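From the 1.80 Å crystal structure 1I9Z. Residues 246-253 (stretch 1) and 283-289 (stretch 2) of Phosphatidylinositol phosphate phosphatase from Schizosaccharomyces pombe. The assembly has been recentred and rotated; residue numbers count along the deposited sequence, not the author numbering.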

# COMPACT_ATOMS: atom_id res chain seq x y z
N VAL A 246 3.61 1.10 16.59
CA VAL A 246 3.56 1.60 15.21
C VAL A 246 2.61 0.78 14.39
O VAL A 246 2.38 -0.39 14.68
N PHE A 247 2.06 1.39 13.34
CA PHE A 247 1.11 0.69 12.46
C PHE A 247 0.07 -0.18 13.18
O PHE A 247 -0.14 -1.34 12.84
N PRO A 248 -0.63 0.40 14.17
CA PRO A 248 -1.65 -0.40 14.86
C PRO A 248 -2.76 -0.79 13.87
O PRO A 248 -3.16 -0.04 12.94
N PHE A 249 -3.29 -1.97 14.06
CA PHE A 249 -4.32 -2.53 13.23
C PHE A 249 -3.86 -2.85 11.81
O PHE A 249 -4.69 -3.19 10.98
N PHE A 250 -2.56 -2.71 11.51
CA PHE A 250 -2.06 -3.14 10.22
C PHE A 250 -1.54 -4.57 10.32
O PHE A 250 -1.00 -4.98 11.36
N SER A 251 -1.67 -5.32 9.24
CA SER A 251 -1.17 -6.68 9.20
C SER A 251 -0.12 -6.80 8.13
O SER A 251 -0.06 -5.97 7.22
N GLU A 252 0.74 -7.82 8.29
CA GLU A 252 1.75 -8.14 7.29
C GLU A 252 1.64 -9.63 7.08
O GLU A 252 1.43 -10.37 8.07
N LEU A 253 1.71 -10.07 5.82
CA LEU A 253 1.71 -11.51 5.58
C LEU A 253 3.07 -11.99 6.08
O LEU A 253 4.01 -11.22 6.21
N ASP A 283 12.27 -3.34 3.21
CA ASP A 283 11.10 -3.08 2.29
C ASP A 283 9.89 -3.89 2.69
O ASP A 283 9.97 -5.10 2.74
N ARG A 284 8.79 -3.20 2.98
CA ARG A 284 7.61 -3.91 3.55
C ARG A 284 6.32 -3.40 2.99
O ARG A 284 6.23 -2.24 2.52
N ILE A 285 5.30 -4.25 3.01
CA ILE A 285 3.95 -3.83 2.58
C ILE A 285 3.02 -4.28 3.69
O ILE A 285 3.02 -5.46 4.02
N LEU A 286 2.27 -3.34 4.27
CA LEU A 286 1.33 -3.59 5.38
C LEU A 286 -0.07 -3.13 4.95
O LEU A 286 -0.18 -2.18 4.15
N TYR A 287 -1.15 -3.76 5.48
CA TYR A 287 -2.48 -3.32 5.05
C TYR A 287 -3.40 -3.26 6.25
O TYR A 287 -3.18 -3.95 7.29
N ARG A 288 -4.40 -2.43 6.11
CA ARG A 288 -5.33 -2.26 7.20
C ARG A 288 -6.71 -2.29 6.57
O ARG A 288 -6.95 -1.68 5.51
N GLY A 289 -7.63 -3.04 7.20
CA GLY A 289 -8.96 -3.17 6.63
C GLY A 289 -9.11 -4.55 6.05
O GLY A 289 -8.10 -5.33 5.95

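The contact joins a strand to an irregular segment through one antiparallel bridge, around which aromatic rings, aliphatic groups and two arginines pack, with polar links on both flanks. At the bridge, Ser 251 N donates to Tyr 287 O (2.8 Å) and Tyr 287 N donates to Ser 251 O (3.0 Å). Longer CA-H...O contacts support the same carbonyls, from Phe 250 CA to Tyr 287 O (3.2 Å) and from Leu 286 CA to Ser 251 O (3.3 Å).

Leu 286 is the aliphatic centre. Its m,t rotamer sets CD1 over a face of the Phe 247 ring, 3.5 Å from Phe 247 CG, while Leu 286 CD2 lies 3.4 Å from Glu 252 CB and Leu 286 CB lies 3.8 Å from Phe 250 CD2. A branched, nonpolar side chain suits this buried site because it can meet several neighbours without leaving a polar group unpaired. Phe 247 and Phe 250, both with chi1 m, offer flat apolar surfaces; they begin and end a type II turn, closed by a hydrogen bond from Phe 250 N to Phe 247 O (3.1 Å).

The CA-to-CB bond of Arg 288 points toward stretch 1, and the side chain serves both kinds of neighbour. With chi1 and chi2 t, it lays its methylene CB over a face of the Phe 250 ring, 3.6 Å from Phe 250 CE2, and its guanidinium continues to the turn, where Arg 288 NH2 donates to Pro 248 O (2.9 Å). The same nitrogen sits near the plane of the Phe 249 ring, at its edge, 3.6 Å from Phe 249 CD1. The CA-to-CB bond of Phe 249 points toward the strand, yet the end of its side chain leads away; the residue as a whole is exposed.

Beside the bridge, the CA-to-CB bond of Tyr 287 points away, but its p rotamer brings the ring back so that Ser 251 CB lies over one face, 3.8 Å from Tyr 287 CZ. Ser 251 OG turns away from the ring, which leaves the CB methylene to meet the aromatic face.

Farther along, Glu 252 extends with chi1 and chi2 t to reach Arg 284, whose CA-to-CB bond points toward stretch 1 and whose first three chi angles are all m. Arg 284 NE donates to Glu 252 OE2 (2.7 Å) and Arg 284 NH1 to Glu 252 OE1 (3.2 Å), a two-pronged salt bridge that pairs the charge of the buried arginine.

Two waters continue the link where direct backbone pairing stops. Water 1 donates to Phe 249 O (3.0 Å) and accepts from Gly 289 N (2.8 Å); water 2 accepts from Leu 253 N (3.0 Å) and donates to Ile 285 O (2.7 Å).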

# COMPACT_ATOMS: atom_id res chain seq x y z
CB VAL A 246 4.93 1.57 14.52
CG1 VAL A 246 5.75 2.65 15.03
CG2 VAL A 246 5.62 0.21 14.71
CB PHE A 247 1.83 -0.22 11.42
CG PHE A 247 2.88 0.53 10.59
CD1 PHE A 247 4.20 0.53 10.96
CD2 PHE A 247 2.49 1.26 9.46
CE1 PHE A 247 5.17 1.22 10.24
CE2 PHE A 247 3.47 1.96 8.73
CZ PHE A 247 4.80 1.92 9.12
CB PRO A 248 -2.17 0.54 15.98
CG PRO A 248 -1.92 1.96 15.42
CD PRO A 248 -0.51 1.77 14.70
CB PHE A 249 -5.58 -1.65 13.22
CG PHE A 249 -6.15 -1.41 14.60
CD1 PHE A 249 -5.99 -0.17 15.23
CD2 PHE A 249 -6.79 -2.44 15.30
CE1 PHE A 249 -6.45 0.03 16.53
CE2 PHE A 249 -7.26 -2.24 16.62
CZ PHE A 249 -7.08 -1.00 17.22
CB PHE A 250 -0.86 -2.30 9.73
CG PHE A 250 -1.26 -0.99 9.12
CD1 PHE A 250 -1.56 0.10 9.97
CD2 PHE A 250 -1.39 -0.87 7.71
CE1 PHE A 250 -1.99 1.32 9.42
CE2 PHE A 250 -1.80 0.35 7.13
CZ PHE A 250 -2.10 1.43 7.97
CB SER A 251 -2.31 -7.66 8.88
OG SER A 251 -3.28 -7.64 9.96
CB GLU A 252 3.16 -7.80 7.79
CG GLU A 252 4.23 -8.00 6.71
CD GLU A 252 5.62 -7.68 7.18
OE1 GLU A 252 5.95 -7.94 8.37
OE2 GLU A 252 6.43 -7.21 6.35
CB LEU A 253 1.64 -11.82 4.07
CG LEU A 253 0.38 -12.48 3.54
CD1 LEU A 253 -0.77 -12.09 4.37
CD2 LEU A 253 0.21 -12.28 2.04
CB ASP A 283 11.57 -3.44 0.87
CG ASP A 283 12.86 -2.69 0.55
OD1 ASP A 283 12.75 -1.46 0.29
OD2 ASP A 283 13.99 -3.26 0.69
CB ARG A 284 7.63 -3.69 5.08
CG ARG A 284 9.02 -3.95 5.72
CD ARG A 284 9.35 -5.44 5.83
NE ARG A 284 8.76 -6.13 7.01
CZ ARG A 284 9.40 -6.24 8.18
NH1 ARG A 284 8.81 -6.88 9.18
NH2 ARG A 284 10.63 -5.72 8.38
CB ILE A 285 3.57 -4.46 1.24
CG1 ILE A 285 4.53 -3.95 0.17
CG2 ILE A 285 2.14 -4.11 0.80
CD1 ILE A 285 4.45 -4.90 -1.16
CB LEU A 286 1.72 -2.76 6.61
CG LEU A 286 3.19 -2.93 7.03
CD1 LEU A 286 3.39 -1.95 8.22
CD2 LEU A 286 3.53 -4.39 7.42
CB TYR A 287 -3.07 -4.26 3.98
CG TYR A 287 -3.40 -5.67 4.50
CD1 TYR A 287 -4.68 -5.98 4.99
CD2 TYR A 287 -2.44 -6.66 4.52
CE1 TYR A 287 -4.98 -7.26 5.50
CE2 TYR A 287 -2.71 -7.95 5.02
CZ TYR A 287 -4.01 -8.22 5.51
OH TYR A 287 -4.27 -9.47 6.03
CB ARG A 288 -5.07 -0.94 7.91
CG ARG A 288 -5.98 -0.82 9.10
CD ARG A 288 -6.31 0.57 9.51
NE ARG A 288 -5.52 1.01 10.64
CZ ARG A 288 -5.95 1.80 11.63
NH1 ARG A 288 -7.20 2.26 11.68
NH2 ARG A 288 -5.09 2.16 12.57
O HOH W 1 -7.08 -4.41 9.56
O HOH W 2 2.38 -8.10 3.64